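Local coordinates for conserved hypothetical protein (Streptococcus pyogenes, PDB 2EWC) that is of unknown function but belongs to the highly conserved YjgF family and is named a putative translation initiation inhibitor, at residues W74-M79 / R94-T99; N43-E48 / F112-V117; T16-A21 / Y25-C30; V56-D61 / G116-K121. All coordinates share one frame; numbering follows the deposited sequence.

Interaction 1 (W74-M79 / R94-T99); sequences WNIPVM and RKSIQT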
loop_
_atom_site.group_PDB
_atom_site.type_symbol
_atom_site.label_atom_id
_atom_site.label_comp_id
_atom_site.label_asym_id
_atom_site.label_seq_id
_atom_site.Cartn_x
_atom_site.Cartn_y
_atom_site.Cartn_z
ATOM N N TRP B 74 10.130 27.777 -5.325
ATOM C CA TRP B 74 9.212 27.517 -6.458
ATOM C C TRP B 74 9.711 28.025 -7.834
ATOM O O TRP B 74 9.071 27.782 -8.868
ATOM C CB TRP B 74 7.823 28.051 -6.161
ATOM C CG TRP B 74 7.129 27.339 -5.031
ATOM C CD1 TRP B 74 7.141 27.699 -3.706
ATOM C CD2 TRP B 74 6.313 26.169 -5.124
ATOM N NE1 TRP B 74 6.382 26.807 -2.968
ATOM C CE2 TRP B 74 5.858 25.867 -3.820
ATOM C CE3 TRP B 74 5.920 25.337 -6.189
ATOM C CZ2 TRP B 74 5.029 24.767 -3.547
ATOM C CZ3 TRP B 74 5.098 24.261 -5.927
ATOM C CH2 TRP B 74 4.659 23.985 -4.605
ATOM N N ASN B 75 10.839 28.735 -7.825
ATOM C CA ASN B 75 11.552 29.111 -9.046
ATOM C C ASN B 75 12.440 27.987 -9.634
ATOM O O ASN B 75 13.105 28.199 -10.643
ATOM C CB ASN B 75 12.420 30.339 -8.778
ATOM C CG ASN B 75 11.622 31.620 -8.720
ATOM O OD1 ASN B 75 10.704 31.849 -9.517
ATOM N ND2 ASN B 75 11.980 32.482 -7.781
ATOM N N ILE B 76 12.470 26.817 -9.008
ATOM C CA ILE B 76 13.193 25.661 -9.580
ATOM C C ILE B 76 12.942 25.447 -11.094
ATOM O O ILE B 76 13.898 25.240 -11.817
ATOM C CB ILE B 76 12.938 24.353 -8.790
ATOM C CG1 ILE B 76 13.799 24.305 -7.517
ATOM C CG2 ILE B 76 13.288 23.090 -9.616
ATOM C CD1 ILE B 76 13.288 23.278 -6.543
ATOM N N PRO B 77 11.671 25.484 -11.572
ATOM C CA PRO B 77 11.476 25.338 -13.035
ATOM C C PRO B 77 12.170 26.419 -13.891
ATOM O O PRO B 77 12.555 26.147 -15.032
ATOM C CB PRO B 77 9.943 25.424 -13.230
ATOM C CG PRO B 77 9.334 25.199 -11.890
ATOM C CD PRO B 77 10.389 25.607 -10.848
ATOM N N VAL B 78 12.317 27.634 -13.363
ATOM C CA VAL B 78 13.062 28.676 -14.080
ATOM C C VAL B 78 14.505 28.202 -14.190
ATOM O O VAL B 78 15.086 28.269 -15.259
ATOM C CB VAL B 78 13.001 30.056 -13.373
ATOM C CG1 VAL B 78 13.799 31.121 -14.169
ATOM C CG2 VAL B 78 11.526 30.505 -13.153
HETATM N N MSE B 79 15.075 27.717 -13.085
HETATM C CA MSE B 79 16.456 27.238 -13.106
HETATM C C MSE B 79 16.625 26.024 -14.028
HETATM O O MSE B 79 17.632 25.917 -14.723
HETATM C CB MSE B 79 16.985 26.923 -11.689
HETATM C CG MSE B 79 18.463 26.386 -11.675
HETATM SE SE MSE B 79 19.073 25.695 -10.110
HETATM C CE MSE B 79 17.912 24.319 -9.902
ATOM N N ARG B 94 22.152 17.352 -7.903
ATOM C CA ARG B 94 21.881 18.598 -7.202
ATOM C C ARG B 94 20.921 18.471 -6.035
ATOM O O ARG B 94 20.271 17.438 -5.836
ATOM C CB ARG B 94 21.389 19.690 -8.169
ATOM C CG ARG B 94 19.914 19.659 -8.392
ATOM C CD ARG B 94 19.394 20.925 -9.070
ATOM N NE ARG B 94 19.294 20.705 -10.508
ATOM C CZ ARG B 94 18.171 20.435 -11.172
ATOM N NH1 ARG B 94 16.992 20.367 -10.563
ATOM N NH2 ARG B 94 18.240 20.245 -12.474
ATOM N N LYS B 95 20.836 19.551 -5.273
ATOM C CA LYS B 95 19.709 19.768 -4.390
ATOM C C LYS B 95 19.388 21.260 -4.389
ATOM O O LYS B 95 20.253 22.080 -4.723
ATOM C CB LYS B 95 20.010 19.251 -2.974
ATOM C CG LYS B 95 21.072 19.979 -2.242
ATOM C CD LYS B 95 20.917 19.671 -0.732
ATOM C CE LYS B 95 22.071 20.212 0.087
ATOM N NZ LYS B 95 23.346 19.575 -0.381
ATOM N N SER B 96 18.155 21.601 -4.035
ATOM C CA SER B 96 17.720 22.996 -3.970
ATOM C C SER B 96 17.205 23.295 -2.548
ATOM O O SER B 96 16.631 22.427 -1.889
ATOM C CB SER B 96 16.605 23.245 -4.991
ATOM O OG SER B 96 17.087 22.997 -6.309
ATOM N N ILE B 97 17.427 24.513 -2.080
ATOM C CA ILE B 97 17.074 24.923 -0.710
ATOM C C ILE B 97 16.483 26.327 -0.791
ATOM O O ILE B 97 16.943 27.160 -1.575
ATOM C CB ILE B 97 18.351 24.953 0.163
ATOM C CG1 ILE B 97 18.825 23.545 0.455
ATOM C CG2 ILE B 97 18.184 25.712 1.511
ATOM C CD1 ILE B 97 20.353 23.540 0.623
ATOM N N GLN B 98 15.473 26.598 0.019
ATOM C CA GLN B 98 14.988 27.958 0.168
ATOM C C GLN B 98 15.664 28.561 1.384
ATOM O O GLN B 98 15.701 27.944 2.439
ATOM C CB GLN B 98 13.473 27.996 0.338
ATOM C CG GLN B 98 12.893 29.421 0.343
ATOM C CD GLN B 98 11.377 29.437 0.186
ATOM O OE1 GLN B 98 10.848 29.129 -0.885
ATOM N NE2 GLN B 98 10.670 29.799 1.258
ATOM N N THR B 99 16.206 29.758 1.245
ATOM C CA THR B 99 16.847 30.414 2.380
ATOM C C THR B 99 16.718 31.937 2.253
ATOM O O THR B 99 16.599 32.494 1.148
ATOM C CB THR B 99 18.334 29.968 2.525
ATOM O OG1 THR B 99 18.957 30.643 3.639
ATOM C CG2 THR B 99 19.111 30.278 1.226
#
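R94, which lies under the methyl of M79, turns its NH2 outward to a neighbouring subunit, where R13 O accepts a hydrogen bond and G14 O a weak one. The contact lies in a beta-alpha-beta unit made of strand 63-70, helix 76-87 and strand 93-98. It joins the first turn of the helix to the strand that follows it. R94, S96 and Q98 direct their CB atoms to the helix side, while K95 and I97 direct theirs to the other face.

M79 is a selenomethionine. Its CG is anti to the backbone N, and the chain then bends at the last torsion (chi3 61°). This carries CE over one face of the R94 guanidinium. The two side chains slide past each other in opposite directions. M79 CE is 3.8 Å from R94 CD and 3.9 Å from R94 NE, so it rests on the inner end of the group. The guanidinium is thus covered on one side by a methyl and tied at NH2 by the neighbour's carbonyls. The same CE also approaches S96 OG at 3.9 Å.

I76 packs on S96 alone, the next residue after R94 on the same face of the strand. S96 sits between I76 and M79, and everything that reaches it from the helix is apolar. On the opposite face of the strand, K95 NZ forms a salt bridge with D67, and others with D67 and D115 of the neighbouring subunit. The nearest backbones are I76 and S96, with CA atoms 7.7 Å apart. I76 CD1 lies 3.7 Å from S96 CB, and I76 CG1 is 3.7 Å from S96 OG.

Interaction 2 (N43-E48 / F112-V117); sequences NGAFDE and FQVDGV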
loop_
_atom_site.group_PDB
_atom_site.type_symbol
_atom_site.label_atom_id
_atom_site.label_comp_id
_atom_site.label_asym_id
_atom_site.label_seq_id
_atom_site.Cartn_x
_atom_site.Cartn_y
_atom_site.Cartn_z
ATOM N N ASN B 43 21.181 32.957 -14.637
ATOM C CA ASN B 43 22.251 33.095 -15.653
ATOM C C ASN B 43 23.510 33.791 -15.136
ATOM O O ASN B 43 24.611 33.383 -15.461
ATOM C CB ASN B 43 21.751 33.802 -16.912
ATOM C CG ASN B 43 20.892 32.898 -17.784
ATOM O OD1 ASN B 43 19.823 33.300 -18.266
ATOM N ND2 ASN B 43 21.342 31.666 -17.972
ATOM N N GLY B 44 23.336 34.844 -14.347
ATOM C CA GLY B 44 24.448 35.527 -13.723
ATOM C C GLY B 44 25.213 34.608 -12.777
ATOM O O GLY B 44 26.434 34.625 -12.755
ATOM N N ALA B 45 24.508 33.799 -11.993
ATOM C CA ALA B 45 25.204 32.911 -11.082
ATOM C C ALA B 45 26.030 31.896 -11.885
ATOM O O ALA B 45 27.177 31.634 -11.545
ATOM C CB ALA B 45 24.237 32.224 -10.186
ATOM N N PHE B 46 25.447 31.344 -12.953
ATOM C CA PHE B 46 26.120 30.333 -13.756
ATOM C C PHE B 46 27.288 30.928 -14.568
ATOM O O PHE B 46 28.255 30.215 -14.862
ATOM C CB PHE B 46 25.145 29.620 -14.698
ATOM C CG PHE B 46 24.199 28.650 -14.011
ATOM C CD1 PHE B 46 24.599 27.903 -12.915
ATOM C CD2 PHE B 46 22.920 28.439 -14.523
ATOM C CE1 PHE B 46 23.727 26.987 -12.307
ATOM C CE2 PHE B 46 22.046 27.520 -13.919
ATOM C CZ PHE B 46 22.455 26.800 -12.813
ATOM N N ASP B 47 27.181 32.211 -14.943
ATOM C CA ASP B 47 28.302 32.931 -15.569
ATOM C C ASP B 47 29.491 33.016 -14.599
ATOM O O ASP B 47 30.642 32.827 -15.033
ATOM C CB ASP B 47 27.920 34.354 -15.981
ATOM C CG ASP B 47 26.944 34.420 -17.169
ATOM O OD1 ASP B 47 26.765 33.419 -17.913
ATOM O OD2 ASP B 47 26.369 35.528 -17.376
ATOM N N GLU B 48 29.242 33.315 -13.315
ATOM C CA GLU B 48 30.324 33.307 -12.317
ATOM C C GLU B 48 30.924 31.909 -12.163
ATOM O O GLU B 48 32.156 31.768 -12.114
ATOM C CB GLU B 48 29.900 33.836 -10.938
ATOM C CG GLU B 48 30.514 35.216 -10.530
ATOM C CD GLU B 48 30.877 35.340 -9.012
ATOM O OE1 GLU B 48 30.060 34.983 -8.088
ATOM O OE2 GLU B 48 31.993 35.845 -8.739
ATOM N N PHE B 112 18.980 34.502 -5.746
ATOM C CA PHE B 112 19.543 33.212 -6.124
ATOM C C PHE B 112 21.061 33.162 -5.961
ATOM O O PHE B 112 21.756 34.140 -6.256
ATOM C CB PHE B 112 19.155 32.908 -7.575
ATOM C CG PHE B 112 19.667 31.593 -8.081
ATOM C CD1 PHE B 112 18.992 30.406 -7.786
ATOM C CD2 PHE B 112 20.836 31.538 -8.829
ATOM C CE1 PHE B 112 19.471 29.170 -8.248
ATOM C CE2 PHE B 112 21.334 30.312 -9.291
ATOM C CZ PHE B 112 20.629 29.122 -9.006
ATOM N N GLN B 113 21.558 32.031 -5.468
ATOM C CA GLN B 113 22.993 31.752 -5.407
ATOM C C GLN B 113 23.165 30.301 -5.779
ATOM O O GLN B 113 22.223 29.521 -5.645
ATOM C CB GLN B 113 23.564 31.958 -4.011
ATOM C CG GLN B 113 23.528 33.388 -3.488
ATOM C CD GLN B 113 24.224 33.514 -2.132
ATOM O OE1 GLN B 113 24.455 32.518 -1.451
ATOM N NE2 GLN B 113 24.537 34.751 -1.726
ATOM N N VAL B 114 24.353 29.942 -6.265
ATOM C CA VAL B 114 24.657 28.546 -6.514
ATOM C C VAL B 114 26.094 28.238 -6.078
ATOM O O VAL B 114 26.946 29.106 -6.097
ATOM C CB VAL B 114 24.355 28.148 -7.986
ATOM C CG1 VAL B 114 25.317 28.849 -9.005
ATOM C CG2 VAL B 114 24.351 26.648 -8.137
ATOM N N ASP B 115 26.337 27.021 -5.608
ATOM C CA ASP B 115 27.697 26.571 -5.391
ATOM C C ASP B 115 27.838 25.177 -5.980
ATOM O O ASP B 115 26.894 24.655 -6.575
ATOM C CB ASP B 115 28.078 26.658 -3.903
ATOM C CG ASP B 115 27.604 25.461 -3.080
ATOM O OD1 ASP B 115 28.155 25.253 -1.966
ATOM O OD2 ASP B 115 26.701 24.713 -3.524
ATOM N N GLY B 116 29.003 24.559 -5.842
ATOM C CA GLY B 116 29.170 23.209 -6.363
ATOM C C GLY B 116 30.548 22.627 -6.182
ATOM O O GLY B 116 31.461 23.286 -5.657
ATOM N N VAL B 117 30.671 21.374 -6.621
ATOM C CA VAL B 117 31.922 20.657 -6.697
ATOM C C VAL B 117 32.162 20.322 -8.189
ATOM O O VAL B 117 31.241 19.925 -8.885
ATOM C CB VAL B 117 31.861 19.339 -5.848
ATOM C CG1 VAL B 117 33.219 18.673 -5.792
ATOM C CG2 VAL B 117 31.339 19.610 -4.410
#
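A45 is the first residue of helix segment 43-48 to meet the strand. Its CB points at the sheet and fits between F112 and V114, two residues of the same strand face. A45 CB lies 3.6 Å from F112 CE2, at the edge of the ring and in its plane. The same methyl lies 3.7 Å from V114 CG1. The small side chain lets the helix come close: A45 CA is 6.2 Å from Q113 CA, and the axes approach to 8.0 Å.

F46 comes next. Its CB does not point straight at the strand, but the ring swings back to it. F46 CD1 is 4.1 Å from V114 CG1, and the two side chains cross at about a right angle. V114 CG1 stands between its own backbone N and carbonyl carbon (chi1 67°), and from there it reaches both A45 and F46. The contact is wholly apolar and buried.

D47 and E48 carry the helix on. D47 pairs with R86 and E48 with R51, both in salt bridges. On the strand, F112 also meets F70 edge-to-face.

Helix and strand run nearly the same way, at 29°. The helix links strands 24-30 and 63-70, which are parallel to each other, and strand 112-119 lies between them in the sheet. This is a split beta-alpha-beta crossover, with the helix packed on one face of the sheet.

Interaction 3 (T16-A21 / Y25-C30); sequences TGLVEA and YYLNYC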
loop_
_atom_site.group_PDB
_atom_site.type_symbol
_atom_site.label_atom_id
_atom_site.label_comp_id
_atom_site.label_asym_id
_atom_site.label_seq_id
_atom_site.Cartn_x
_atom_site.Cartn_y
_atom_site.Cartn_z
ATOM N N THR B 16 37.349 31.751 -0.454
ATOM C CA THR B 16 38.052 31.474 -1.691
ATOM C C THR B 16 37.033 31.079 -2.761
ATOM O O THR B 16 36.174 30.198 -2.525
ATOM C CB THR B 16 39.080 30.335 -1.487
ATOM O OG1 THR B 16 40.085 30.769 -0.556
ATOM C CG2 THR B 16 39.729 29.944 -2.795
ATOM N N GLY B 17 37.120 31.724 -3.927
ATOM C CA GLY B 17 36.143 31.518 -4.995
ATOM C C GLY B 17 36.156 30.087 -5.504
ATOM O O GLY B 17 35.111 29.506 -5.769
ATOM N N LEU B 18 37.350 29.525 -5.640
ATOM C CA LEU B 18 37.502 28.152 -6.079
ATOM C C LEU B 18 38.724 27.541 -5.388
ATOM O O LEU B 18 39.846 28.071 -5.507
ATOM C CB LEU B 18 37.715 28.092 -7.599
ATOM C CG LEU B 18 37.964 26.677 -8.129
ATOM C CD1 LEU B 18 36.650 25.927 -8.219
ATOM C CD2 LEU B 18 38.666 26.680 -9.467
ATOM N N VAL B 19 38.517 26.423 -4.700
ATOM C CA VAL B 19 39.593 25.726 -4.019
ATOM C C VAL B 19 39.852 24.453 -4.794
ATOM O O VAL B 19 38.920 23.701 -5.070
ATOM C CB VAL B 19 39.242 25.371 -2.579
ATOM C CG1 VAL B 19 40.404 24.623 -1.912
ATOM C CG2 VAL B 19 38.885 26.602 -1.777
ATOM N N GLU B 20 41.108 24.238 -5.192
ATOM C CA GLU B 20 41.515 23.017 -5.864
ATOM C C GLU B 20 42.173 22.119 -4.821
ATOM O O GLU B 20 43.084 22.557 -4.114
ATOM C CB GLU B 20 42.507 23.350 -6.989
ATOM C CG GLU B 20 43.131 22.137 -7.699
ATOM C CD GLU B 20 44.401 22.511 -8.490
ATOM O OE1 GLU B 20 44.469 23.617 -9.073
ATOM O OE2 GLU B 20 45.339 21.691 -8.513
ATOM N N ALA B 21 41.711 20.869 -4.741
ATOM C CA ALA B 21 42.177 19.901 -3.779
ATOM C C ALA B 21 42.304 18.592 -4.526
ATOM O O ALA B 21 41.321 17.881 -4.714
ATOM C CB ALA B 21 41.157 19.765 -2.624
ATOM N N TYR B 25 37.346 20.295 -7.157
ATOM C CA TYR B 25 37.343 21.742 -7.157
ATOM C C TYR B 25 36.091 22.211 -6.467
ATOM O O TYR B 25 34.995 21.801 -6.849
ATOM C CB TYR B 25 37.399 22.279 -8.579
ATOM C CG TYR B 25 38.647 21.868 -9.309
ATOM C CD1 TYR B 25 39.708 22.747 -9.433
ATOM C CD2 TYR B 25 38.782 20.579 -9.840
ATOM C CE1 TYR B 25 40.876 22.368 -10.089
ATOM C CE2 TYR B 25 39.950 20.190 -10.495
ATOM C CZ TYR B 25 40.985 21.097 -10.610
ATOM O OH TYR B 25 42.138 20.745 -11.251
ATOM N N TYR B 26 36.252 23.045 -5.446
ATOM C CA TYR B 26 35.127 23.510 -4.633
ATOM C C TYR B 26 34.838 24.979 -4.916
ATOM O O TYR B 26 35.682 25.840 -4.698
ATOM C CB TYR B 26 35.418 23.303 -3.146
ATOM C CG TYR B 26 35.528 21.850 -2.822
ATOM C CD1 TYR B 26 34.432 21.159 -2.309
ATOM C CD2 TYR B 26 36.708 21.142 -3.084
ATOM C CE1 TYR B 26 34.504 19.811 -2.062
ATOM C CE2 TYR B 26 36.782 19.794 -2.826
ATOM C CZ TYR B 26 35.680 19.138 -2.307
ATOM O OH TYR B 26 35.727 17.790 -2.058
ATOM N N LEU B 27 33.633 25.244 -5.398
ATOM C CA LEU B 27 33.194 26.605 -5.711
ATOM C C LEU B 27 32.482 27.250 -4.530
ATOM O O LEU B 27 31.541 26.678 -3.964
ATOM C CB LEU B 27 32.274 26.591 -6.931
ATOM C CG LEU B 27 32.944 26.254 -8.278
ATOM C CD1 LEU B 27 32.168 25.174 -9.061
ATOM C CD2 LEU B 27 33.062 27.504 -9.077
ATOM N N ASN B 28 32.965 28.424 -4.140
ATOM C CA ASN B 28 32.254 29.298 -3.225
ATOM C C ASN B 28 30.874 29.636 -3.860
ATOM O O ASN B 28 30.657 29.373 -5.056
ATOM C CB ASN B 28 33.102 30.549 -3.004
ATOM C CG ASN B 28 32.612 31.408 -1.864
ATOM O OD1 ASN B 28 32.882 31.129 -0.705
ATOM N ND2 ASN B 28 31.907 32.481 -2.192
ATOM N N TYR B 29 29.924 30.155 -3.073
ATOM C CA TYR B 29 28.618 30.528 -3.643
ATOM C C TYR B 29 28.850 31.485 -4.819
ATOM O O TYR B 29 29.719 32.363 -4.762
ATOM C CB TYR B 29 27.674 31.155 -2.591
ATOM C CG TYR B 29 28.157 32.480 -2.038
ATOM C CD1 TYR B 29 27.873 33.679 -2.698
ATOM C CD2 TYR B 29 28.907 32.532 -0.852
ATOM C CE1 TYR B 29 28.323 34.911 -2.186
ATOM C CE2 TYR B 29 29.357 33.735 -0.336
ATOM C CZ TYR B 29 29.060 34.928 -1.006
ATOM O OH TYR B 29 29.510 36.135 -0.509
ATOM N N CYS B 30 28.092 31.277 -5.889
ATOM C CA CYS B 30 28.170 32.079 -7.092
ATOM C C CYS B 30 26.911 32.900 -7.259
ATOM O O CYS B 30 25.807 32.397 -7.133
ATOM C CB CYS B 30 28.334 31.198 -8.322
ATOM S SG CYS B 30 29.818 30.207 -8.324
#
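V19 and Y26 form the tight centre of this beta hairpin. They are an antiparallel hydrogen-bonded pair. Y26 N donates to V19 O at 2.8 Å, in the carbonyl plane, and V19 N donates to Y26 O at 2.9 Å.

L18 and L27 are a non-hydrogen-bonded pair on the other face. L18 CD1 lies 3.7 Å from L27 CG and the same distance from Y25 CB, so one methyl wedges between two residues of the partner strand. With E20 and Y25 the side chains lie side by side and point the same way. E20 CG approaches Y25 CE1 to 3.3 Å. Its chain is extended, with CG anti to the backbone N (chi1 174°), and runs along the ring toward the hydroxyl end.

The E20-A21 end is looser. E20 is partly exposed, and its OE1 is hydrogen-bonded to Y7 OH. A21 CB stays 4.4 Å from Y26 CE2. The other end stays close: N28 N donates to G17 O at 2.9 Å, though from 44° above the carbonyl plane, and N28 CB lies 3.1 Å from T16 O. The chain turns a corner at G17 here, and G17 and L18 both face Y7 in a classic beta bulge.

N28 OD1 is hydrogen-bonded to R94 N of a neighbouring subunit. Within the chain, strand 5-10 flanks the hairpin on one edge and strand 112-119 on the other, while L27 packs on L53 of helix 38-54.

Interaction 4 (V56-D61 / G116-K121); sequences VGLTLD and GVAYSK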
loop_
_atom_site.group_PDB
_atom_site.type_symbol
_atom_site.label_atom_id
_atom_site.label_comp_id
_atom_site.label_asym_id
_atom_site.label_seq_id
_atom_site.Cartn_x
_atom_site.Cartn_y
_atom_site.Cartn_z
ATOM N N VAL B 56 40.858 27.188 -14.051
ATOM C CA VAL B 56 41.577 25.922 -13.999
ATOM C C VAL B 56 41.339 25.130 -15.282
ATOM O O VAL B 56 41.557 23.913 -15.322
ATOM C CB VAL B 56 41.193 25.105 -12.736
ATOM C CG1 VAL B 56 41.697 25.820 -11.484
ATOM C CG2 VAL B 56 39.653 24.870 -12.644
ATOM N N GLY B 57 40.889 25.835 -16.321
ATOM C CA GLY B 57 40.685 25.254 -17.640
ATOM C C GLY B 57 39.522 24.272 -17.710
ATOM O O GLY B 57 39.509 23.375 -18.563
ATOM N N LEU B 58 38.546 24.436 -16.817
ATOM C CA LEU B 58 37.385 23.559 -16.794
ATOM C C LEU B 58 36.143 24.262 -17.314
ATOM O O LEU B 58 36.126 25.470 -17.544
ATOM C CB LEU B 58 37.138 22.975 -15.394
ATOM C CG LEU B 58 38.240 22.076 -14.816
ATOM C CD1 LEU B 58 37.892 21.694 -13.403
ATOM C CD2 LEU B 58 38.472 20.830 -15.702
ATOM N N THR B 59 35.095 23.465 -17.440
ATOM C CA THR B 59 33.879 23.793 -18.123
ATOM C C THR B 59 32.757 23.169 -17.246
ATOM O O THR B 59 33.029 22.298 -16.391
ATOM C CB THR B 59 34.022 23.139 -19.516
ATOM O OG1 THR B 59 34.005 24.127 -20.568
ATOM C CG2 THR B 59 33.049 22.026 -19.756
ATOM N N LEU B 60 31.517 23.619 -17.436
ATOM C CA LEU B 60 30.336 23.040 -16.769
ATOM C C LEU B 60 30.208 21.516 -16.910
ATOM O O LEU B 60 29.561 20.878 -16.066
ATOM C CB LEU B 60 29.046 23.680 -17.295
ATOM C CG LEU B 60 28.820 25.177 -17.031
ATOM C CD1 LEU B 60 27.513 25.640 -17.606
ATOM C CD2 LEU B 60 28.893 25.485 -15.574
ATOM N N ASP B 61 30.792 20.948 -17.976
ATOM C CA ASP B 61 30.866 19.492 -18.148
ATOM C C ASP B 61 31.647 18.840 -16.973
ATOM O O ASP B 61 31.469 17.657 -16.712
ATOM C CB ASP B 61 31.536 19.103 -19.477
ATOM C CG ASP B 61 30.564 19.062 -20.700
ATOM O OD1 ASP B 61 29.414 19.599 -20.679
ATOM O OD2 ASP B 61 31.001 18.490 -21.729
ATOM N N GLY B 116 29.003 24.559 -5.842
ATOM C CA GLY B 116 29.170 23.209 -6.363
ATOM C C GLY B 116 30.548 22.627 -6.182
ATOM O O GLY B 116 31.461 23.286 -5.657
ATOM N N VAL B 117 30.671 21.374 -6.621
ATOM C CA VAL B 117 31.922 20.657 -6.697
ATOM C C VAL B 117 32.162 20.322 -8.189
ATOM O O VAL B 117 31.241 19.925 -8.885
ATOM C CB VAL B 117 31.861 19.339 -5.848
ATOM C CG1 VAL B 117 33.219 18.673 -5.792
ATOM C CG2 VAL B 117 31.339 19.610 -4.410
ATOM N N ALA B 118 33.387 20.498 -8.666
ATOM C CA ALA B 118 33.790 20.025 -10.001
ATOM C C ALA B 118 34.918 18.972 -9.911
ATOM O O ALA B 118 35.556 18.828 -8.865
ATOM C CB ALA B 118 34.209 21.200 -10.880
ATOM N N TYR B 119 35.176 18.251 -11.005
ATOM C CA TYR B 119 36.168 17.190 -10.976
ATOM C C TYR B 119 36.989 17.167 -12.252
ATOM O O TYR B 119 36.468 17.415 -13.346
ATOM C CB TYR B 119 35.471 15.848 -10.803
ATOM C CG TYR B 119 36.357 14.612 -10.933
ATOM C CD1 TYR B 119 37.097 14.149 -9.845
ATOM C CD2 TYR B 119 36.418 13.886 -12.125
ATOM C CE1 TYR B 119 37.879 13.011 -9.925
ATOM C CE2 TYR B 119 37.218 12.719 -12.224
ATOM C CZ TYR B 119 37.943 12.299 -11.100
ATOM O OH TYR B 119 38.737 11.177 -11.135
ATOM N N SER B 120 38.269 16.842 -12.095
ATOM C CA SER B 120 39.172 16.664 -13.211
ATOM C C SER B 120 40.364 15.805 -12.770
ATOM O O SER B 120 41.200 16.243 -11.975
ATOM C CB SER B 120 39.647 18.012 -13.739
ATOM O OG SER B 120 40.353 17.824 -14.944
ATOM N N LYS B 121 40.420 14.588 -13.291
ATOM C CA LYS B 121 41.459 13.612 -12.927
ATOM C C LYS B 121 42.871 14.018 -13.382
ATOM O O LYS B 121 43.087 14.291 -14.561
ATOM C CB LYS B 121 41.082 12.219 -13.474
ATOM C CG LYS B 121 42.160 11.121 -13.383
ATOM C CD LYS B 121 42.524 10.787 -11.948
ATOM C CE LYS B 121 43.578 9.681 -11.876
ATOM N NZ LYS B 121 42.969 8.332 -11.991
#
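L58 and S120 are the nearest backbone positions, with CA atoms 8.0 Å apart, and the two segments meet through side chains. The first segment is the loop that leaves helix 38-54 for strand 63-70. It lies in the split beta-alpha-beta crossover of the sheet, where strand 112-119 runs between strands 24-30 and 63-70. The second segment is the end of that middle strand and the residues just after it.

A Schellman motif stops the helix. G57 is its C-prime residue, with a positive phi of 70°. G57 N bonds to A54 O, and L58 N bonds to L53 O. After this turn the chain reverses and L58 points its CB at the strand.

L58 carries the contact. Its CG is anti to the carbonyl carbon (chi1 -63°), and the two methyls spread over S120 and A118. CD1 takes the inner place: it is 4.1 Å from S120 CB and, more loosely, 4.5 Å from A118 CB. L58 also packs on Y25 of the adjoining strand, and A118 touches L53 of the helix. The patch is therefore shared by loop, helix and two strands, and it is only partly buried.

Y119, between A118 and S120, turns its CB to the other face, where its ring meets F24. The alternation puts A118 and S120 together under the leucine. S120 OG is anti to its backbone N (chi1 -171°). L58 CD2 then lies 3.6 Å from S120 CB and 3.6 Å from S120 OG.

How the interactions relate
From the N terminus, interaction 3 closes first, as a short hairpin. It is in series with the other three. The chain then enters helix 38-54, where interaction 2 opens, and the following loop, where interaction 4 opens. Interaction 1 opens and closes inside both of these loops. Interactions 2 and 4 end on the same strand and share G116 and V117. Strand 112-119 pairs with strand 24-30, which joins both to interaction 3. Interactions 1 and 2 touch at M79: SE packs on F112 CZ at 3.9 Å, and CG meets F46 CZ at 4.2 Å, joining the two helices. Interactions 1 and 3 lie about 21 Å apart, centre to centre, on opposite sides of the chain's centre.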